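Extracellular protein 11-1 (Passalora fulva, PDB 6ZUS) is a secreted fungal effector with avirulence activity, belonging to a structurally conserved family that shows epistatic interactions with plant resistance proteins, and binds zinc. Local coordinates at residues C6-L11 and F132-N137; G49-S54 and A82-N87. All coordinates share one frame; numbering follows the deposited sequence.

Interaction 1. Residues C6-L11 and F132-N137; sequences CKAVAL and FISNDN
Ala10 and Phe132 begin an antiparallel pairing of strand 6-20 with the edge strand 127-138, a pairing interrupted by a classic beta bulge. Their backbones exchange two hydrogen bonds, Ala10 N to Phe132 O (2.8 Å) and Phe132 N to Ala10 O (3.0 Å). Val9 and Ile133 follow as a non-hydrogen-bonded pair, after which Ser134 and Asn135 together face Ala8. Ala8 O takes the amide of Ser134 at 2.8 Å, a donor lying well above the carbonyl plane, and only weakly that of Asn135; Ala8 N returns a bond to Asn135 O (2.8 Å).

On the face carrying Ala8, Ala10 and Phe132, the phenyl ring folds back over its neighbour: Phe132 CG sits between its own backbone N and carbonyl carbon (chi1 63°), and Ala10 CB makes a CH-pi contact 3.7 Å from the ring centroid, displaced toward CZ. On the other face the Lys7 and Ile133 side chains cross at about a right angle, with Lys7 CD 3.7 Å from Ile133 CG1, and both reach Val101 of helix 101-109. The Lys7 ammonium continues past Ile133 to Cys99 O, Arg86 O and the Asn87 side chain. Asn87 ND2 also binds Asp136 OD1, whose anti lone pair accepts the amide of Asn137 at 2.7 Å.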
ATOM      1  N   CYS A   6       1.632 -17.842   7.736  1.00 29.55           N
ATOM      2  CA  CYS A   6       1.661 -16.385   7.479  1.00 28.67           C
ATOM      3  C   CYS A   6       1.854 -16.178   5.964  1.00 27.46           C
ATOM      4  O   CYS A   6       2.211 -17.160   5.245  1.00 24.07           O
ATOM      5  CB  CYS A   6       2.692 -15.658   8.343  1.00 27.92           C
ATOM      6  SG  CYS A   6       2.011 -15.105   9.943  1.00 33.65           S
ATOM      7  N   LYS A   7       1.639 -14.946   5.492  1.00 25.66           N
ATOM      8  CA  LYS A   7       1.854 -14.513   4.083  1.00 24.24           C
ATOM      9  C   LYS A   7       2.726 -13.252   4.081  1.00 24.26           C
ATOM     10  O   LYS A   7       2.821 -12.561   5.144  1.00 24.85           O
ATOM     11  CB  LYS A   7       0.506 -14.263   3.400  1.00 25.88           C
ATOM     12  CG  LYS A   7      -0.376 -13.271   4.137  1.00 26.52           C
ATOM     13  CD  LYS A   7      -1.649 -12.924   3.455  1.00 29.02           C
ATOM     14  CE  LYS A   7      -2.470 -11.917   4.222  1.00 27.91           C
ATOM     15  NZ  LYS A   7      -3.420 -12.578   5.141  1.00 26.59           N
ATOM     16  N   ALA A   8       3.393 -12.986   2.953  1.00 21.24           N
ATOM     17  CA  ALA A   8       4.033 -11.698   2.672  1.00 21.27           C
ATOM     18  C   ALA A   8       3.057 -10.921   1.787  1.00 21.71           C
ATOM     19  O   ALA A   8       2.416 -11.542   0.914  1.00 20.51           O
ATOM     20  CB  ALA A   8       5.365 -11.878   2.029  1.00 25.87           C
ATOM     21  N   VAL A   9       2.911  -9.617   2.074  1.00 22.89           N
ATOM     22  CA  VAL A   9       1.922  -8.729   1.400  1.00 20.17           C
ATOM     23  C   VAL A   9       2.700  -7.561   0.771  1.00 20.82           C
ATOM     24  O   VAL A   9       3.419  -6.847   1.506  1.00 20.21           O
ATOM     25  CB  VAL A   9       0.805  -8.242   2.343  1.00 23.23           C
ATOM     26  CG1 VAL A   9      -0.168  -7.351   1.581  1.00 22.71           C
ATOM     27  CG2 VAL A   9       0.055  -9.397   3.002  1.00 22.02           C
ATOM     28  N   ALA A  10       2.600  -7.413  -0.563  1.00 20.00           N
ATOM     29  CA  ALA A  10       3.100  -6.268  -1.348  1.00 20.87           C
ATOM     30  C   ALA A  10       2.075  -5.134  -1.181  1.00 19.31           C
ATOM     31  O   ALA A  10       0.951  -5.308  -1.621  1.00 20.24           O
ATOM     32  CB  ALA A  10       3.286  -6.635  -2.794  1.00 21.11           C
ATOM     33  N   LEU A  11       2.468  -4.046  -0.538  1.00 19.85           N
ATOM     34  CA  LEU A  11       1.585  -2.876  -0.204  1.00 18.64           C
ATOM     35  C   LEU A  11       2.025  -1.671  -1.027  1.00 17.68           C
ATOM     36  O   LEU A  11       3.260  -1.468  -1.257  1.00 16.99           O
ATOM     37  CB  LEU A  11       1.696  -2.552   1.284  1.00 18.74           C
ATOM     38  CG  LEU A  11       1.228  -3.650   2.244  1.00 18.20           C
ATOM     39  CD1 LEU A  11       1.803  -3.429   3.612  1.00 20.88           C
ATOM     40  CD2 LEU A  11      -0.277  -3.705   2.314  1.00 20.77           C
ATOM     41  N   PHE A 132      -1.469  -7.064  -2.169  1.00 20.56           N
ATOM     42  CA  PHE A 132      -1.657  -8.437  -2.689  1.00 22.16           C
ATOM     43  C   PHE A 132      -0.598  -9.356  -2.067  1.00 20.13           C
ATOM     44  O   PHE A 132       0.493  -8.923  -1.684  1.00 19.62           O
ATOM     45  CB  PHE A 132      -1.665  -8.390  -4.228  1.00 24.88           C
ATOM     46  CG  PHE A 132      -0.376  -7.915  -4.842  1.00 26.90           C
ATOM     47  CD1 PHE A 132       0.663  -8.811  -5.081  1.00 30.97           C
ATOM     48  CD2 PHE A 132      -0.227  -6.592  -5.262  1.00 29.12           C
ATOM     49  CE1 PHE A 132       1.850  -8.370  -5.653  1.00 31.49           C
ATOM     50  CE2 PHE A 132       0.950  -6.169  -5.858  1.00 28.63           C
ATOM     51  CZ  PHE A 132       1.984  -7.054  -6.045  1.00 31.49           C
ATOM     52  N   ILE A 133      -0.944 -10.631  -2.010  1.00 22.43           N
ATOM     53  CA  ILE A 133      -0.038 -11.671  -1.458  1.00 22.89           C
ATOM     54  C   ILE A 133       1.146 -11.843  -2.411  1.00 25.38           C
ATOM     55  O   ILE A 133       0.953 -12.157  -3.600  1.00 26.07           O
ATOM     56  CB  ILE A 133      -0.780 -12.987  -1.199  1.00 25.54           C
ATOM     57  CG1 ILE A 133      -1.957 -12.785  -0.248  1.00 30.93           C
ATOM     58  CG2 ILE A 133       0.210 -14.019  -0.697  1.00 26.58           C
ATOM     59  CD1 ILE A 133      -2.887 -13.975  -0.166  1.00 35.45           C
ATOM     60  N   SER A 134       2.354 -11.704  -1.901  1.00 24.89           N
ATOM     61  CA  SER A 134       3.579 -11.909  -2.694  1.00 24.44           C
ATOM     62  C   SER A 134       4.261 -13.251  -2.304  1.00 29.36           C
ATOM     63  O   SER A 134       5.151 -13.740  -3.088  1.00 29.03           O
ATOM     64  CB  SER A 134       4.482 -10.738  -2.569  1.00 26.52           C
ATOM     65  OG  SER A 134       4.851 -10.498  -1.242  1.00 29.07           O
ATOM     66  N   ASN A 135       3.866 -13.867  -1.189  1.00 27.36           N
ATOM     67  CA  ASN A 135       4.448 -15.165  -0.713  1.00 29.22           C
ATOM     68  C   ASN A 135       3.475 -15.784   0.306  1.00 30.47           C
ATOM     69  O   ASN A 135       3.042 -15.052   1.160  1.00 31.55           O
ATOM     70  CB  ASN A 135       5.881 -14.927  -0.225  1.00 29.72           C
ATOM     71  CG  ASN A 135       6.684 -16.202  -0.020  1.00 32.70           C
ATOM     72  OD1 ASN A 135       6.180 -17.295  -0.268  1.00 34.99           O
ATOM     73  ND2 ASN A 135       7.916 -16.055   0.441  1.00 29.67           N
ATOM     74  N   ASP A 136       3.053 -17.048   0.192  1.00 34.87           N
ATOM     75  CA  ASP A 136       2.221 -17.673   1.269  1.00 37.97           C
ATOM     76  C   ASP A 136       3.025 -18.743   2.030  1.00 38.35           C
ATOM     77  O   ASP A 136       4.152 -19.077   1.646  1.00 38.50           O
ATOM     78  CB  ASP A 136       0.846 -18.159   0.780  1.00 46.08           C
ATOM     79  CG  ASP A 136      -0.279 -17.996   1.820  1.00 53.78           C
ATOM     80  OD1 ASP A 136      -0.021 -18.282   3.021  1.00 56.46           O
ATOM     81  OD2 ASP A 136      -1.420 -17.564   1.447  1.00 53.73           O
ATOM     82  N   ASN A 137       2.487 -19.210   3.151  1.00 41.36           N
ATOM     83  CA  ASN A 137       3.113 -20.252   4.007  1.00 46.20           C
ATOM     84  C   ASN A 137       4.543 -19.826   4.336  1.00 43.47           C
ATOM     85  O   ASN A 137       5.470 -20.612   4.068  1.00 48.60           O
ATOM     86  CB  ASN A 137       3.051 -21.624   3.332  1.00 48.06           C
ATOM     87  CG  ASN A 137       1.665 -21.883   2.797  1.00 50.05           C
ATOM     88  OD1 ASN A 137       0.701 -21.934   3.564  1.00 54.66           O
ATOM     89  ND2 ASN A 137       1.551 -21.939   1.478  1.00 54.62           N
TER

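Interaction 2. Residues G49-S54 and A82-N87; sequences GADGFS and AWRVRN
The irregular loop between helix 31-40 and strand 57-64 lies against a break in strand 71-86, where the chain turns a corner at Trp83, and the two are joined by a side-on salt bridge, two backbone hydrogen bonds, a water and the Trp83 indole. A single backbone bridge pairs Phe53 with Ala82. Beside it Trp83 N donates to Gly52 O (3.2 Å), nearly in line with the carbonyl, and farther along Gly49 N donates to Arg84 O (2.7 Å). Between these two bonds sits a water that accepts from Arg84 N at 3.0 Å and lies within donating reach of Ala50 O and Gly52 O.

Arg84 extends from CG to NE across Ala50, its CD 3.4 Å from Ala50 O, and reaches the carboxylate of Asp51. NE and NH2 both grip the same oxygen, Asp51 OD2, with NE at 2.7 Å. That oxygen lies close to the guanidinium plane, but the carboxylate itself is turned 49° from it. The third nitrogen, NH1, binds His139 O, so this one guanidinium links the loop to the zinc-binding C-terminal segment. Gly52, with positive phi (58°), turns the loop between Asp51 and Phe53.

Phe53 lays one face over Ala82, its CE2 3.8 Å from Ala82 CB, and both residues also touch Leu11 of strand 6-20 and Tyr104 of helix 101-109. The Trp83 indole meets the loop at Asp51 O, which lies in the ring plane at the edge nearest CD1; at the benzo end Ser54 CB packs 3.5 Å from Trp83 CZ2.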
ATOM      1  N   GLY A  49       3.012 -10.161  11.772  1.00 21.46           N
ATOM      2  CA  GLY A  49       4.040 -11.043  12.325  1.00 21.06           C
ATOM      3  C   GLY A  49       5.344 -10.315  12.520  1.00 22.83           C
ATOM      4  O   GLY A  49       5.372  -9.069  12.720  1.00 22.10           O
ATOM      5  N   ALA A  50       6.431 -11.076  12.521  1.00 21.48           N
ATOM      6  CA  ALA A  50       7.781 -10.558  12.810  1.00 21.77           C
ATOM      7  C   ALA A  50       8.379  -9.878  11.562  1.00 21.82           C
ATOM      8  O   ALA A  50       7.813  -9.998  10.428  1.00 21.80           O
ATOM      9  CB  ALA A  50       8.644 -11.698  13.299  1.00 23.71           C
ATOM     10  N   ASP A  51       9.497  -9.196  11.763  1.00 23.33           N
ATOM     11  CA  ASP A  51      10.424  -8.765  10.688  1.00 26.51           C
ATOM     12  C   ASP A  51       9.937  -7.473   9.996  1.00 29.67           C
ATOM     13  O   ASP A  51      10.656  -6.994   9.087  1.00 26.02           O
ATOM     14  CB  ASP A  51      10.707  -9.908   9.705  1.00 26.48           C
ATOM     15  CG  ASP A  51      11.712 -10.925  10.243  1.00 30.83           C
ATOM     16  OD1 ASP A  51      12.638 -10.504  10.975  1.00 33.90           O
ATOM     17  OD2 ASP A  51      11.587 -12.095   9.912  1.00 32.64           O
ATOM     18  N   GLY A  52       8.787  -6.915  10.371  1.00 26.19           N
ATOM     19  CA  GLY A  52       8.361  -5.602   9.862  1.00 26.28           C
ATOM     20  C   GLY A  52       8.269  -5.559   8.338  1.00 24.51           C
ATOM     21  O   GLY A  52       7.679  -6.472   7.731  1.00 21.85           O
ATOM     22  N   PHE A  53       8.772  -4.472   7.750  1.00 24.16           N
ATOM     23  CA  PHE A  53       8.516  -4.058   6.352  1.00 23.66           C
ATOM     24  C   PHE A  53       9.860  -3.923   5.656  1.00 23.57           C
ATOM     25  O   PHE A  53      10.845  -3.515   6.283  1.00 23.10           O
ATOM     26  CB  PHE A  53       7.754  -2.729   6.280  1.00 23.97           C
ATOM     27  CG  PHE A  53       6.362  -2.831   6.826  1.00 23.70           C
ATOM     28  CD1 PHE A  53       6.156  -3.101   8.167  1.00 25.78           C
ATOM     29  CD2 PHE A  53       5.271  -2.815   5.993  1.00 21.92           C
ATOM     30  CE1 PHE A  53       4.878  -3.253   8.687  1.00 27.00           C
ATOM     31  CE2 PHE A  53       3.990  -2.943   6.499  1.00 22.71           C
ATOM     32  CZ  PHE A  53       3.788  -3.157   7.847  1.00 27.20           C
ATOM     33  N   SER A  54       9.843  -4.225   4.375  1.00 23.86           N
ATOM     34  CA  SER A  54      10.972  -4.017   3.438  1.00 25.68           C
ATOM     35  C   SER A  54      11.249  -2.519   3.297  1.00 26.45           C
ATOM     36  O   SER A  54      10.479  -1.655   3.844  1.00 25.39           O
ATOM     37  CB  SER A  54      10.688  -4.646   2.137  1.00 25.65           C
ATOM     38  OG  SER A  54       9.820  -3.824   1.389  1.00 27.15           O
ATOM     39  N   ALA A  82       5.178  -6.119   3.502  1.00 20.85           N
ATOM     40  CA  ALA A  82       5.001  -6.650   4.871  1.00 21.33           C
ATOM     41  C   ALA A  82       5.469  -8.114   4.827  1.00 18.95           C
ATOM     42  O   ALA A  82       4.803  -8.942   4.224  1.00 18.46           O
ATOM     43  CB  ALA A  82       3.559  -6.493   5.337  1.00 22.05           C
ATOM     44  N   TRP A  83       6.606  -8.400   5.455  1.00 20.27           N
ATOM     45  CA  TRP A  83       7.246  -9.739   5.352  1.00 22.51           C
ATOM     46  C   TRP A  83       6.361 -10.863   5.900  1.00 21.19           C
ATOM     47  O   TRP A  83       6.326 -11.970   5.259  1.00 21.69           O
ATOM     48  CB  TRP A  83       8.607  -9.714   6.034  1.00 22.05           C
ATOM     49  CG  TRP A  83       9.610  -8.872   5.324  1.00 22.56           C
ATOM     50  CD1 TRP A  83      10.340  -7.867   5.859  1.00 22.86           C
ATOM     51  CD2 TRP A  83      10.065  -9.058   3.974  1.00 25.02           C
ATOM     52  NE1 TRP A  83      11.205  -7.387   4.914  1.00 27.13           N
ATOM     53  CE2 TRP A  83      11.059  -8.093   3.755  1.00 25.58           C
ATOM     54  CE3 TRP A  83       9.735  -9.964   2.945  1.00 28.92           C
ATOM     55  CZ2 TRP A  83      11.708  -7.971   2.526  1.00 29.18           C
ATOM     56  CZ3 TRP A  83      10.368  -9.840   1.726  1.00 32.24           C
ATOM     57  CH2 TRP A  83      11.351  -8.859   1.536  1.00 29.25           C
ATOM     58  N   ARG A  84       5.652 -10.617   7.003  1.00 19.29           N
ATOM     59  CA  ARG A  84       4.926 -11.706   7.716  1.00 20.60           C
ATOM     60  C   ARG A  84       3.606 -11.171   8.275  1.00 21.14           C
ATOM     61  O   ARG A  84       3.639 -10.286   9.161  1.00 20.11           O
ATOM     62  CB  ARG A  84       5.809 -12.271   8.833  1.00 21.79           C
ATOM     63  CG  ARG A  84       7.166 -12.767   8.379  1.00 21.27           C
ATOM     64  CD  ARG A  84       7.939 -13.243   9.572  1.00 22.99           C
ATOM     65  NE  ARG A  84       9.332 -13.400   9.196  1.00 23.75           N
ATOM     66  CZ  ARG A  84       9.811 -14.376   8.437  1.00 25.91           C
ATOM     67  NH1 ARG A  84       9.022 -15.342   7.982  1.00 26.39           N
ATOM     68  NH2 ARG A  84      11.115 -14.396   8.182  1.00 28.52           N
ATOM     69  N   VAL A  85       2.510 -11.646   7.696  1.00 21.34           N
ATOM     70  CA  VAL A  85       1.129 -11.225   8.034  1.00 21.85           C
ATOM     71  C   VAL A  85       0.305 -12.497   8.291  1.00 23.64           C
ATOM     72  O   VAL A  85       0.429 -13.463   7.536  1.00 21.02           O
ATOM     73  CB  VAL A  85       0.530 -10.327   6.936  1.00 20.47           C
ATOM     74  CG1 VAL A  85      -0.887  -9.922   7.328  1.00 21.77           C
ATOM     75  CG2 VAL A  85       1.435  -9.138   6.637  1.00 19.87           C
ATOM     76  N   ARG A  86      -0.515 -12.480   9.326  1.00 23.36           N
ATOM     77  CA  ARG A  86      -1.320 -13.665   9.707  1.00 24.33           C
ATOM     78  C   ARG A  86      -2.277 -13.967   8.561  1.00 26.22           C
ATOM     79  O   ARG A  86      -2.606 -13.046   7.773  1.00 25.69           O
ATOM     80  CB  ARG A  86      -2.015 -13.412  11.039  1.00 27.20           C
ATOM     81  CG  ARG A  86      -1.034 -13.262  12.186  1.00 27.06           C
ATOM     82  CD  ARG A  86      -1.835 -13.256  13.431  1.00 31.97           C
ATOM     83  NE  ARG A  86      -1.069 -12.766  14.561  1.00 37.03           N
ATOM     84  CZ  ARG A  86      -0.309 -13.535  15.352  1.00 35.82           C
ATOM     85  NH1 ARG A  86      -0.125 -14.814  15.092  1.00 32.07           N
ATOM     86  NH2 ARG A  86       0.283 -12.970  16.392  1.00 35.84           N
ATOM     87  N   ASN A  87      -2.674 -15.227   8.463  1.00 28.22           N
ATOM     88  CA  ASN A  87      -3.786 -15.661   7.582  1.00 30.78           C
ATOM     89  C   ASN A  87      -5.099 -15.773   8.359  1.00 30.94           C
ATOM     90  O   ASN A  87      -5.118 -16.216   9.503  1.00 34.12           O
ATOM     91  CB  ASN A  87      -3.433 -16.966   6.873  1.00 37.78           C
ATOM     92  CG  ASN A  87      -2.581 -16.686   5.654  1.00 45.27           C
ATOM     93  OD1 ASN A  87      -2.932 -15.812   4.845  1.00 52.41           O
ATOM     94  ND2 ASN A  87      -1.482 -17.421   5.514  1.00 52.53           N
TER
HETATM   95  O   HOH W   1       6.182  -8.320   8.886  1.00 20.62           O

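Overall arrangement
Strand 6-20 lies between the other two elements: its 6-11 segment pairs with 132-137 in interaction 1 and, on its other edge, with 82-87 of interaction 2. Lys7 O to Val85 N (2.7 Å) and Val9 O to Ala82 N (2.8 Å) are probable hydrogen bonds joining the two contacts, whose centres are 8 Å apart. In sequence, interaction 2 is nested within the loop closed by interaction 1. Both adjoin the zinc site where the two termini meet (His2, His139 and Gln143): the Cys6-Cys140 disulfide ties strand 6-20 to the C-terminal segment, and the Arg84 side chain lies about 7 Å from a bound zinc ion.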